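Local coordinates for DegV family protein (Eubacterium eligens, PDB 3FDJ) that is of unknown function but belongs to the DegV family, whose characterised members bind fatty acids, and so may bind a lipid too, at residues L42-H45 with R46-I50; V81-A85 with G86-T90; K160-H163 with N164-Q167; G169-S172 with K173-S177; A179-L182 with G183-V186. One frame throughout, in Å; residues are numbered along the deposited sequence. Where two conformers were deposited one is given.

How the contacts relate
The five contacts follow one another along the chain without nesting or crossing, each closing only a local turn or cap. Contact 1 starts helix 44-52, and contact 2 is the loop from strand 77-82 into helix 90-102. Contacts 3, 4 and 5 then run through one connection between strands 153-159 and 184-190: helix 163-167, helix 173-177 and the turn into the second strand. Contacts 3 and 4 pack against each other, with centres about 7 Å apart, while contacts 3 and 5 share a sodium ion. Arg-170 of contact 4 reaches back to Met-87 of contact 2, tying this connection to the loop after strand 77-82. Contact 1 touches none of the others.

Contact 1. Residues L42-H45 with R46-I50; sequences LDIH and RMLDI
Asp-43 caps helix 44-52, its OD1 accepting from the backbone N of Arg-46 at 3.0 Å. With CG anti to its own backbone N (chi1 179°), the carboxylate swings forward to the first turn, where the N-H meets OD1 from well above the carboxylate plane. Asp-43 CG also rests 3.4 Å from Arg-46 CB, but the arginine chain crosses it at about a right angle. NH1 of Arg-46 instead forms a salt bridge with Glu-34, and a water joins it to Asp-43 O; Ile-50 CD1 covers one guanidinium face from 3.5 Å above its plane.

Ile-44 and Leu-48 lie side by side and point the same way, Ile-44 CG2 being 3.9 Å from Leu-48 CD1. A chi1 of -67° brings Leu-48 CG to 3.4 Å from Ile-44 O, the carbonyl that Leu-48 N already binds, and Leu-48 also packs on Val-231. Cut back to an alanine, Leu-48 would probably leave a gap beside Ile-44 CG2 and Val-231. Asp-49 OD1 lies over one face of the His-45 ring, offset toward the rim, the planes 64° apart. His-45 ND1 bonds instead to Glu-232, and Asp-49 OD1 forms a salt bridge with Arg-268. The carboxylate of Asp-43 thus satisfies an amide of the first turn and probably interacts favourably with the helix dipole, while Arg-46, His-45 and Asp-49 link the helix start to nearby loops.

Contact 2. Residues V81-A85 with G86-T90; sequences VTITA and GMSGT
A tight turn, in which Thr-84 meets Gly-86 and Met-87, links strand 77-82 of the N-terminal sheet to helix 90-102. Met-87 N donates to Thr-84 O at 3.2 Å, coming from above the carbonyl plane. Inside this turn the Thr-84 hydroxyl makes an ST turn: OG1 accepts from Gly-86 N at 2.9 Å, with an N-H...O angle of 144°. Its chi1 of 176° sends OG1 forward over the turn, where it also bonds to Gly-194 O, and places CG2 against Met-87. That methyl lies 3.8 Å from CB and 3.9 Å from CE of Met-87, a selenomethionine whose chain bends at chi2 and chi3 and so curls round it.

Further back, Ile-83 and Thr-90 cross at about a right angle, though the isoleucine has two conformers and this touch is less certain. Thr-90 CG2 also packs on Thr-82 CB at 4.0 Å. Ser-88 OG and Thr-90 OG1 share a hydrogen bond of 2.8 Å that either could donate, on either side in sequence of Gly-89, the N-cap position of helix 90-102. Two hydroxyls thus bond to one another and a third braces the turn by accepting from Gly-86 N, while the Thr-84 methyl packs on Met-87 and Thr-90 on Thr-82. A hexaethylene glycol, probably from the crystallisation liquor, also bonds to Ser-88 OG and may mark the lipid pocket known in DegV relatives.

Contact 3. Residues K160-H163 with N164-Q167; sequences KSLH and NLAQ. With NA (sodium ion), chain E.
The His-163 ring is approached obliquely by two amides, that of Asn-164, whose OD1 lies 3.6 Å from CD2 of the ring, and that of Gln-167, whose NE2 lies 3.7 Å from the same carbon. The ring is inclined by 57° to the first amide and 51° to the second. The amides themselves are joined: Gln-167 NE2 donates to Asn-164 OD1 at 3.0 Å, and this oxygen lies in the plane of the glutamine amide, though the bond is bent. A chi1 of 75°, which tucks CG between backbone N and carbonyl carbon, directs the otherwise extended Gln-167 chain back toward Asn-164. Asn-164 ND2 is used in turn by Tyr-264 O, and Gln-167 OE1 by Ser-58 N. A leucine in place of Asn-164 would probably leave Tyr-264 O without its donor and Gln-167 NE2 without this acceptor.

Leu-162, the N-cap residue, packs its CD2 on Leu-165 CD1 at 4.1 Å, and its carbonyl accepts from Ala-166 N at 2.9 Å. His-163 O takes Gln-167 N at 2.8 Å in the next bond of the helix. Before the cap, Lys-160 O binds a sodium ion at 2.6 Å with two waters and the carbonyls of Ala-179 and Ile-184. The arrangement is a short helix begun after a three-residue loop that follows strand 153-159, with a backbone-carbonyl sodium site at the first residue of that loop.

Contact 4. Residues G169-S172 with K173-S177; sequences GRVS and KVVAS
Ser-172 is the N-cap of helix 173-177, and Val-171 with Ala-176 forms a hydrophobic staple across the cap. Three residues earlier, Gly-169, with positive phi, ends helix 163-167 in a Schellman motif, and Arg-170 NE bonds to Met-87 O in the loop after strand 77-82.

The first residue of the helix, Lys-173, points its CB away from the cap. Val-174 turns CG1 to Ser-172 OG at 3.4 Å. Val-175 carries the capping bond, its N donating to Ser-172 OG at 3.2 Å with an angle of 155°; the serine's chi1 of 66°, setting OG between its own backbone N and carbonyl carbon, brings the hydroxyl over that amide. The Val-175 side chain flanks the bond, CG2 lying beside the hydroxyl and CG1 meeting Val-171 CG2 at 3.5 Å. Ala-176 completes the start of the helix, its N donating to Ser-172 O at 3.0 Å and its CB closing the staple on Val-171 CG1 at 4.0 Å. Both stapled residues also pack on Ala-166 of the preceding helix. At Ser-177 the hydroxyl turns back along the helix, OG donating to Val-174 O at 2.7 Å.

Contact 5. Residues A179-L182 with G183-V186; sequences AEVL and GISV. With NA (sodium ion), chain E.
A sodium ion is gripped by the carbonyl oxygens of Ala-179 and Ile-184, each at 2.4 Å, together with Lys-160 O and two waters. All its protein ligands are thus backbone oxygens, and the chain has to curl to bring two of them round the metal. The curl from Ala-179 to Ile-184 includes a type II beta turn from Val-181 to Ile-184, closed by Ile-184 N donating to Val-181 O at 3.1 Å, from above the carbonyl plane. Gly-183 takes a phi of 93° in this turn, where a CB would clash with Leu-182 O. Its N also gives a weak bond to one of the metal waters, a weak second-shell link to the site.

Val-181 and Ile-184 stand side by side at the two ends of the turn and point the same way, their CG1 atoms 3.7 Å apart. In Ile-184 CG1 is anti to the carbonyl carbon (chi1 -60°), which turns this branch to the valine. Beyond the turn, Val-186 CG2 touches Ala-179 CB at 4.0 Å, a small apolar contact between loop and strand. The turn leads into strand 184-190, where Ser-185 and Val-186 make backbone bonds with Cys-202 and Leu-159 of the neighbouring strands. Ile-184 packs on Lys-201 and Arg-203 of strand 196-203, and Leu-162, before helix 163-167, covers Ala-179 and Val-186.

Contact 1. Residues L42-H45 with R46-I50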
loop_
_atom_site.group_PDB
_atom_site.type_symbol
_atom_site.label_atom_id
_atom_site.label_comp_id
_atom_site.label_asym_id
_atom_site.label_seq_id
_atom_site.Cartn_x
_atom_site.Cartn_y
_atom_site.Cartn_z
ATOM N N LEU A 42 -4.111 12.401 11.852
ATOM C CA LEU A 42 -2.768 11.964 12.226
ATOM C C LEU A 42 -1.623 12.901 11.810
ATOM O O LEU A 42 -1.474 13.259 10.632
ATOM C CB LEU A 42 -2.499 10.560 11.676
ATOM C CG LEU A 42 -1.211 9.882 12.135
ATOM C CD1 LEU A 42 -1.150 9.785 13.635
ATOM C CD2 LEU A 42 -1.130 8.489 11.487
ATOM N N ASP A 43 -0.801 13.271 12.793
ATOM C CA ASP A 43 0.420 14.024 12.553
ATOM C C ASP A 43 1.565 13.013 12.427
ATOM O O ASP A 43 2.140 12.565 13.413
ATOM C CB ASP A 43 0.681 15.021 13.692
ATOM C CG ASP A 43 1.977 15.821 13.495
ATOM O OD1 ASP A 43 2.815 15.446 12.645
ATOM O OD2 ASP A 43 2.163 16.839 14.197
ATOM N N ILE A 44 1.866 12.645 11.197
ATOM C CA ILE A 44 2.807 11.551 10.941
ATOM C C ILE A 44 4.217 11.941 11.332
ATOM O O ILE A 44 4.947 11.137 11.888
ATOM C CB ILE A 44 2.753 11.105 9.472
ATOM C CG1 ILE A 44 1.450 10.356 9.213
ATOM C CG2 ILE A 44 3.951 10.218 9.125
ATOM C CD1 ILE A 44 1.068 10.239 7.762
ATOM N N HIS A 45 4.589 13.190 11.065
ATOM C CA HIS A 45 5.920 13.695 11.408
ATOM C C HIS A 45 6.170 13.575 12.912
ATOM O O HIS A 45 7.231 13.121 13.348
ATOM C CB HIS A 45 6.063 15.147 10.943
ATOM C CG HIS A 45 7.434 15.715 11.153
ATOM N ND1 HIS A 45 8.500 15.404 10.336
ATOM C CD2 HIS A 45 7.915 16.560 12.094
ATOM C CE1 HIS A 45 9.581 16.031 10.767
ATOM N NE2 HIS A 45 9.254 16.742 11.831
ATOM N N ARG A 46 5.170 13.954 13.707
ATOM C CA ARG A 46 5.225 13.801 15.151
ATOM C C ARG A 46 5.336 12.324 15.578
ATOM O O ARG A 46 6.112 11.978 16.476
ATOM C CB ARG A 46 3.990 14.451 15.800
ATOM C CG ARG A 46 3.842 14.166 17.287
ATOM C CD ARG A 46 2.648 14.904 17.907
ATOM N NE ARG A 46 2.502 14.561 19.319
ATOM C CZ ARG A 46 1.902 13.469 19.794
ATOM N NH1 ARG A 46 1.354 12.567 18.985
ATOM N NH2 ARG A 46 1.852 13.270 21.107
HETATM N N MSE A 47 4.545 11.460 14.948
HETATM C CA MSE A 47 4.582 10.043 15.282
HETATM C C MSE A 47 5.974 9.465 15.023
HETATM O O MSE A 47 6.503 8.725 15.846
HETATM C CB MSE A 47 3.551 9.263 14.461
HETATM C CG MSE A 47 3.490 7.793 14.829
HETATM SE SE MSE A 47 2.351 6.793 13.615
HETATM C CE MSE A 47 3.464 6.835 11.999
ATOM N N LEU A 48 6.547 9.780 13.866
ATOM C CA LEU A 48 7.877 9.279 13.527
ATOM C C LEU A 48 8.927 9.784 14.524
ATOM O O LEU A 48 9.840 9.039 14.891
ATOM C CB LEU A 48 8.256 9.677 12.101
ATOM C CG LEU A 48 7.436 9.024 10.976
ATOM C CD1 LEU A 48 7.801 9.636 9.633
ATOM C CD2 LEU A 48 7.639 7.527 10.967
ATOM N N ASP A 49 8.807 11.045 14.944
ATOM C CA ASP A 49 9.716 11.598 15.946
ATOM C C ASP A 49 9.577 10.841 17.266
ATOM O O ASP A 49 10.571 10.548 17.919
ATOM C CB ASP A 49 9.465 13.106 16.177
ATOM C CG ASP A 49 10.061 14.006 15.073
ATOM O OD1 ASP A 49 10.686 13.504 14.109
ATOM O OD2 ASP A 49 9.902 15.248 15.175
ATOM N N ILE A 50 8.347 10.522 17.655
ATOM C CA ILE A 50 8.115 9.785 18.893
ATOM C C ILE A 50 8.731 8.392 18.808
ATOM O O ILE A 50 9.442 7.958 19.730
ATOM C CB ILE A 50 6.611 9.695 19.244
ATOM C CG1 ILE A 50 6.111 11.047 19.756
ATOM C CG2 ILE A 50 6.355 8.641 20.298
ATOM C CD1 ILE A 50 4.600 11.116 19.881
HETATM O O HOH W 1 1.175 12.146 16.092
HETATM O O HOH W 2 11.592 17.147 14.285
#

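Contact 2. Residues V81-A85 with G86-T90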
loop_
_atom_site.group_PDB
_atom_site.type_symbol
_atom_site.label_atom_id
_atom_site.label_comp_id
_atom_site.label_asym_id
_atom_site.label_seq_id
_atom_site.Cartn_x
_atom_site.Cartn_y
_atom_site.Cartn_z
ATOM N N VAL A 81 -10.657 -3.027 -0.938
ATOM C CA VAL A 81 -9.264 -3.423 -1.207
ATOM C C VAL A 81 -8.497 -3.463 0.108
ATOM O O VAL A 81 -8.570 -2.523 0.901
ATOM C CB VAL A 81 -8.599 -2.469 -2.211
ATOM C CG1 VAL A 81 -7.140 -2.913 -2.523
ATOM C CG2 VAL A 81 -9.436 -2.400 -3.511
ATOM N N THR A 82 -7.813 -4.569 0.369
ATOM C CA THR A 82 -7.070 -4.709 1.611
ATOM C C THR A 82 -5.583 -4.940 1.365
ATOM O O THR A 82 -5.172 -5.407 0.320
ATOM C CB THR A 82 -7.579 -5.861 2.533
ATOM O OG1 THR A 82 -7.183 -7.135 2.018
ATOM C CG2 THR A 82 -9.137 -5.831 2.719
ATOM N N ILE A 83 -4.791 -4.579 2.360
ATOM C CA ILE A 83 -3.382 -4.943 2.435
ATOM C C ILE A 83 -3.280 -6.479 2.456
ATOM O O ILE A 83 -4.206 -7.184 2.889
ATOM C CB ILE A 83 -2.746 -4.273 3.679
ATOM C CG1 ILE A 83 -1.249 -4.636 3.865
ATOM C CG2 ILE A 83 -3.539 -4.622 4.900
ATOM C CD1 ILE A 83 -0.535 -3.664 4.804
ATOM N N THR A 84 -2.167 -6.986 1.940
ATOM C CA THR A 84 -1.916 -8.407 1.822
ATOM C C THR A 84 -2.343 -9.261 3.023
ATOM O O THR A 84 -1.985 -9.013 4.194
ATOM C CB THR A 84 -0.428 -8.677 1.503
ATOM O OG1 THR A 84 -0.213 -10.090 1.481
ATOM C CG2 THR A 84 0.503 -8.005 2.520
ATOM N N ALA A 85 -3.111 -10.296 2.709
ATOM C CA ALA A 85 -3.489 -11.288 3.700
ATOM C C ALA A 85 -2.262 -12.070 4.163
ATOM O O ALA A 85 -2.294 -12.742 5.189
ATOM C CB ALA A 85 -4.527 -12.234 3.111
ATOM N N GLY A 86 -1.175 -11.975 3.409
ATOM C CA GLY A 86 0.060 -12.646 3.748
ATOM C C GLY A 86 0.811 -12.008 4.891
ATOM O O GLY A 86 1.731 -12.639 5.438
HETATM N N MSE A 87 0.488 -10.762 5.242
HETATM C CA MSE A 87 1.186 -10.077 6.331
HETATM C C MSE A 87 0.324 -9.405 7.385
HETATM O O MSE A 87 0.854 -8.814 8.337
HETATM C CB MSE A 87 2.141 -9.078 5.723
HETATM C CG MSE A 87 3.144 -9.834 4.872
HETATM SE SE MSE A 87 4.811 -9.032 4.981
HETATM C CE MSE A 87 4.150 -7.786 3.746
ATOM N N SER A 88 -0.995 -9.527 7.246
ATOM C CA SER A 88 -1.905 -8.798 8.103
ATOM C C SER A 88 -3.226 -9.525 8.214
ATOM O O SER A 88 -3.674 -10.146 7.258
ATOM C CB SER A 88 -2.146 -7.414 7.508
ATOM O OG SER A 88 -3.135 -6.675 8.195
ATOM N N GLY A 89 -3.863 -9.375 9.375
ATOM C CA GLY A 89 -5.252 -9.789 9.586
ATOM C C GLY A 89 -6.328 -8.882 8.984
ATOM O O GLY A 89 -7.528 -9.112 9.172
ATOM N N THR A 90 -5.930 -7.876 8.220
ATOM C CA THR A 90 -6.881 -6.929 7.646
ATOM C C THR A 90 -7.898 -7.558 6.715
ATOM O O THR A 90 -9.109 -7.322 6.861
ATOM C CB THR A 90 -6.172 -5.760 6.967
ATOM O OG1 THR A 90 -5.367 -5.079 7.936
ATOM C CG2 THR A 90 -7.187 -4.767 6.412
HETATM O O HOH W 3 -4.713 -8.328 5.260
#

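Contact 3. Residues K160-H163 with N164-Q167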
loop_
_atom_site.group_PDB
_atom_site.type_symbol
_atom_site.label_atom_id
_atom_site.label_comp_id
_atom_site.label_asym_id
_atom_site.label_seq_id
_atom_site.Cartn_x
_atom_site.Cartn_y
_atom_site.Cartn_z
ATOM N N LYS A 160 15.268 2.270 4.284
ATOM C CA LYS A 160 16.493 2.632 4.971
ATOM C C LYS A 160 16.574 2.003 6.345
ATOM O O LYS A 160 17.659 1.937 6.942
ATOM C CB LYS A 160 16.607 4.160 5.093
ATOM C CG LYS A 160 16.594 4.859 3.737
ATOM C CD LYS A 160 17.054 6.311 3.832
ATOM C CE LYS A 160 17.132 6.949 2.442
ATOM N NZ LYS A 160 17.754 8.293 2.508
ATOM N N SER A 161 15.431 1.581 6.864
ATOM C CA SER A 161 15.360 0.850 8.132
ATOM C C SER A 161 14.190 -0.116 8.084
ATOM O O SER A 161 13.131 0.241 7.576
ATOM C CB SER A 161 15.196 1.820 9.297
ATOM O OG SER A 161 14.897 1.127 10.518
ATOM N N LEU A 162 14.394 -1.320 8.622
ATOM C CA LEU A 162 13.374 -2.358 8.683
ATOM C C LEU A 162 13.123 -2.784 10.124
ATOM O O LEU A 162 12.636 -3.877 10.379
ATOM C CB LEU A 162 13.783 -3.559 7.815
ATOM C CG LEU A 162 13.825 -3.258 6.303
ATOM C CD1 LEU A 162 15.167 -2.692 5.900
ATOM C CD2 LEU A 162 13.496 -4.499 5.486
ATOM N N HIS A 163 13.398 -1.884 11.073
ATOM C CA HIS A 163 13.270 -2.219 12.481
ATOM C C HIS A 163 11.813 -2.537 12.863
ATOM O O HIS A 163 11.547 -3.507 13.580
ATOM C CB HIS A 163 13.788 -1.055 13.313
ATOM C CG HIS A 163 13.612 -1.237 14.778
ATOM N ND1 HIS A 163 14.381 -2.109 15.513
ATOM C CD2 HIS A 163 12.769 -0.638 15.653
ATOM C CE1 HIS A 163 14.005 -2.054 16.779
ATOM N NE2 HIS A 163 13.037 -1.161 16.893
ATOM N N ASN A 164 10.884 -1.719 12.392
ATOM C CA ASN A 164 9.463 -1.934 12.721
ATOM C C ASN A 164 8.882 -3.203 12.085
ATOM O O ASN A 164 8.125 -3.958 12.728
ATOM C CB ASN A 164 8.643 -0.676 12.393
ATOM C CG ASN A 164 9.037 0.507 13.257
ATOM O OD1 ASN A 164 9.551 0.330 14.362
ATOM N ND2 ASN A 164 8.813 1.715 12.756
ATOM N N LEU A 165 9.231 -3.464 10.829
ATOM C CA LEU A 165 8.903 -4.744 10.215
ATOM C C LEU A 165 9.465 -5.915 11.024
ATOM O O LEU A 165 8.751 -6.865 11.334
ATOM C CB LEU A 165 9.423 -4.827 8.773
ATOM C CG LEU A 165 8.662 -4.009 7.739
ATOM C CD1 LEU A 165 9.577 -3.721 6.535
ATOM C CD2 LEU A 165 7.352 -4.670 7.321
ATOM N N ALA A 166 10.741 -5.824 11.384
ATOM C CA ALA A 166 11.426 -6.904 12.077
ATOM C C ALA A 166 10.867 -7.129 13.475
ATOM O O ALA A 166 10.640 -8.278 13.852
ATOM C CB ALA A 166 12.952 -6.663 12.131
ATOM N N GLN A 167 10.607 -6.060 14.234
ATOM C CA GLN A 167 10.129 -6.260 15.607
ATOM C C GLN A 167 8.719 -6.826 15.607
ATOM O O GLN A 167 8.311 -7.425 16.586
ATOM C CB GLN A 167 10.200 -4.981 16.450
ATOM C CG GLN A 167 9.137 -3.946 16.137
ATOM C CD GLN A 167 9.116 -2.790 17.129
ATOM O OE1 GLN A 167 8.922 -2.994 18.338
ATOM N NE2 GLN A 167 9.274 -1.569 16.623
HETATM NA NA NA E . 20.195 1.995 6.519
HETATM O O HOH W 4 20.300 3.908 5.590
HETATM O O HOH W 5 20.328 3.156 8.476
#

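Contact 4. Residues G169-S172 with K173-S177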
loop_
_atom_site.group_PDB
_atom_site.type_symbol
_atom_site.label_atom_id
_atom_site.label_comp_id
_atom_site.label_asym_id
_atom_site.label_seq_id
_atom_site.Cartn_x
_atom_site.Cartn_y
_atom_site.Cartn_z
ATOM N N GLY A 169 7.746 -9.144 13.378
ATOM C CA GLY A 169 7.835 -10.455 12.740
ATOM C C GLY A 169 7.498 -10.470 11.264
ATOM O O GLY A 169 7.127 -11.515 10.728
ATOM N N ARG A 170 7.619 -9.328 10.594
ATOM C CA ARG A 170 7.225 -9.258 9.185
ATOM C C ARG A 170 8.376 -9.325 8.182
ATOM O O ARG A 170 8.142 -9.389 6.966
ATOM C CB ARG A 170 6.317 -8.044 8.965
ATOM C CG ARG A 170 4.966 -8.366 9.581
ATOM C CD ARG A 170 4.060 -7.213 9.757
ATOM N NE ARG A 170 2.739 -7.756 10.066
ATOM C CZ ARG A 170 2.068 -7.584 11.201
ATOM N NH1 ARG A 170 0.885 -8.162 11.345
ATOM N NH2 ARG A 170 2.546 -6.823 12.181
ATOM N N VAL A 171 9.603 -9.329 8.680
ATOM C CA VAL A 171 10.772 -9.578 7.845
ATOM C C VAL A 171 11.790 -10.291 8.714
ATOM O O VAL A 171 11.788 -10.103 9.935
ATOM C CB VAL A 171 11.353 -8.248 7.273
ATOM C CG1 VAL A 171 12.215 -7.523 8.334
ATOM C CG2 VAL A 171 12.150 -8.492 6.015
ATOM N N SER A 172 12.627 -11.129 8.110
ATOM C CA SER A 172 13.678 -11.825 8.876
ATOM C C SER A 172 14.698 -10.851 9.435
ATOM O O SER A 172 14.954 -9.797 8.841
ATOM C CB SER A 172 14.410 -12.849 8.018
ATOM O OG SER A 172 15.147 -12.211 6.979
ATOM N N LYS A 173 15.281 -11.213 10.572
ATOM C CA LYS A 173 16.371 -10.434 11.156
ATOM C C LYS A 173 17.562 -10.274 10.206
ATOM O O LYS A 173 18.117 -9.178 10.105
ATOM C CB LYS A 173 16.822 -11.045 12.484
ATOM C CG LYS A 173 15.789 -10.825 13.588
ATOM C CD LYS A 173 16.354 -11.121 14.984
ATOM C CE LYS A 173 16.261 -12.602 15.368
ATOM N NZ LYS A 173 15.078 -12.951 16.235
ATOM N N VAL A 174 17.924 -11.328 9.474
ATOM C CA VAL A 174 19.077 -11.235 8.585
ATOM C C VAL A 174 18.849 -10.173 7.527
ATOM O O VAL A 174 19.748 -9.396 7.242
ATOM C CB VAL A 174 19.499 -12.605 7.927
ATOM C CG1 VAL A 174 18.414 -13.151 6.961
ATOM C CG2 VAL A 174 20.843 -12.441 7.204
ATOM N N VAL A 175 17.633 -10.128 6.978
ATOM C CA VAL A 175 17.264 -9.146 5.969
ATOM C C VAL A 175 17.285 -7.739 6.556
ATOM O O VAL A 175 17.884 -6.850 5.972
ATOM C CB VAL A 175 15.907 -9.484 5.312
ATOM C CG1 VAL A 175 15.345 -8.265 4.554
ATOM C CG2 VAL A 175 16.092 -10.677 4.354
ATOM N N ALA A 176 16.706 -7.566 7.737
ATOM C CA ALA A 176 16.654 -6.257 8.387
ATOM C C ALA A 176 18.033 -5.746 8.776
ATOM O O ALA A 176 18.262 -4.538 8.745
ATOM C CB ALA A 176 15.755 -6.289 9.613
ATOM N N SER A 177 18.951 -6.650 9.123
ATOM C CA SER A 177 20.274 -6.238 9.605
ATOM C C SER A 177 21.076 -5.449 8.574
ATOM O O SER A 177 21.904 -4.635 8.947
ATOM C CB SER A 177 21.102 -7.423 10.105
ATOM O OG SER A 177 21.471 -8.250 9.027
#

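Contact 5. Residues A179-L182 with G183-V186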
loop_
_atom_site.group_PDB
_atom_site.type_symbol
_atom_site.label_atom_id
_atom_site.label_comp_id
_atom_site.label_asym_id
_atom_site.label_seq_id
_atom_site.Cartn_x
_atom_site.Cartn_y
_atom_site.Cartn_z
ATOM N N ALA A 179 20.124 -3.068 6.694
ATOM C CA ALA A 179 19.741 -1.672 6.715
ATOM C C ALA A 179 20.186 -1.017 8.001
ATOM O O ALA A 179 20.049 0.186 8.133
ATOM C CB ALA A 179 18.207 -1.501 6.493
ATOM N N GLU A 180 20.755 -1.783 8.936
ATOM C CA GLU A 180 21.283 -1.203 10.161
ATOM C C GLU A 180 22.546 -0.396 9.902
ATOM O O GLU A 180 22.911 0.446 10.726
ATOM C CB GLU A 180 21.532 -2.289 11.222
ATOM C CG GLU A 180 20.230 -2.851 11.801
ATOM C CD GLU A 180 20.406 -4.184 12.544
ATOM O OE1 GLU A 180 21.538 -4.524 12.951
ATOM O OE2 GLU A 180 19.393 -4.908 12.704
ATOM N N VAL A 181 23.224 -0.656 8.778
ATOM C CA VAL A 181 24.431 0.077 8.401
ATOM C C VAL A 181 24.026 1.423 7.788
ATOM O O VAL A 181 23.156 1.475 6.915
ATOM C CB VAL A 181 25.290 -0.732 7.399
ATOM C CG1 VAL A 181 26.446 0.100 6.831
ATOM C CG2 VAL A 181 25.831 -1.989 8.083
ATOM N N LEU A 182 24.647 2.506 8.262
ATOM C CA LEU A 182 24.270 3.863 7.810
ATOM C C LEU A 182 24.564 4.042 6.324
ATOM O O LEU A 182 25.693 3.828 5.878
ATOM C CB LEU A 182 25.030 4.922 8.599
ATOM C CG LEU A 182 24.609 6.378 8.336
ATOM C CD1 LEU A 182 23.204 6.646 8.900
ATOM C CD2 LEU A 182 25.627 7.321 8.912
ATOM N N GLY A 183 23.538 4.441 5.570
ATOM C CA GLY A 183 23.655 4.623 4.122
ATOM C C GLY A 183 23.273 3.419 3.269
ATOM O O GLY A 183 23.331 3.490 2.035
ATOM N N ILE A 184 22.919 2.302 3.910
ATOM C CA ILE A 184 22.467 1.120 3.200
ATOM C C ILE A 184 20.949 1.019 3.273
ATOM O O ILE A 184 20.378 1.079 4.356
ATOM C CB ILE A 184 23.085 -0.195 3.767
ATOM C CG1 ILE A 184 24.595 -0.154 3.660
ATOM C CG2 ILE A 184 22.572 -1.418 2.984
ATOM C CD1 ILE A 184 25.104 0.082 2.223
ATOM N N SER A 185 20.327 0.837 2.106
ATOM C CA SER A 185 18.915 0.498 1.992
ATOM C C SER A 185 18.729 -0.925 1.510
ATOM O O SER A 185 19.607 -1.470 0.854
ATOM C CB SER A 185 18.258 1.420 0.981
ATOM O OG SER A 185 18.310 2.759 1.422
ATOM N N VAL A 186 17.578 -1.510 1.825
ATOM C CA VAL A 186 17.180 -2.807 1.305
ATOM C C VAL A 186 16.105 -2.608 0.278
ATOM O O VAL A 186 15.128 -1.867 0.513
ATOM C CB VAL A 186 16.660 -3.745 2.393
ATOM C CG1 VAL A 186 16.042 -5.035 1.778
ATOM C CG2 VAL A 186 17.788 -4.053 3.393
HETATM NA NA NA E . 20.195 1.995 6.519
HETATM O O HOH W 4 20.300 3.908 5.590
HETATM O O HOH W 5 20.328 3.156 8.476
#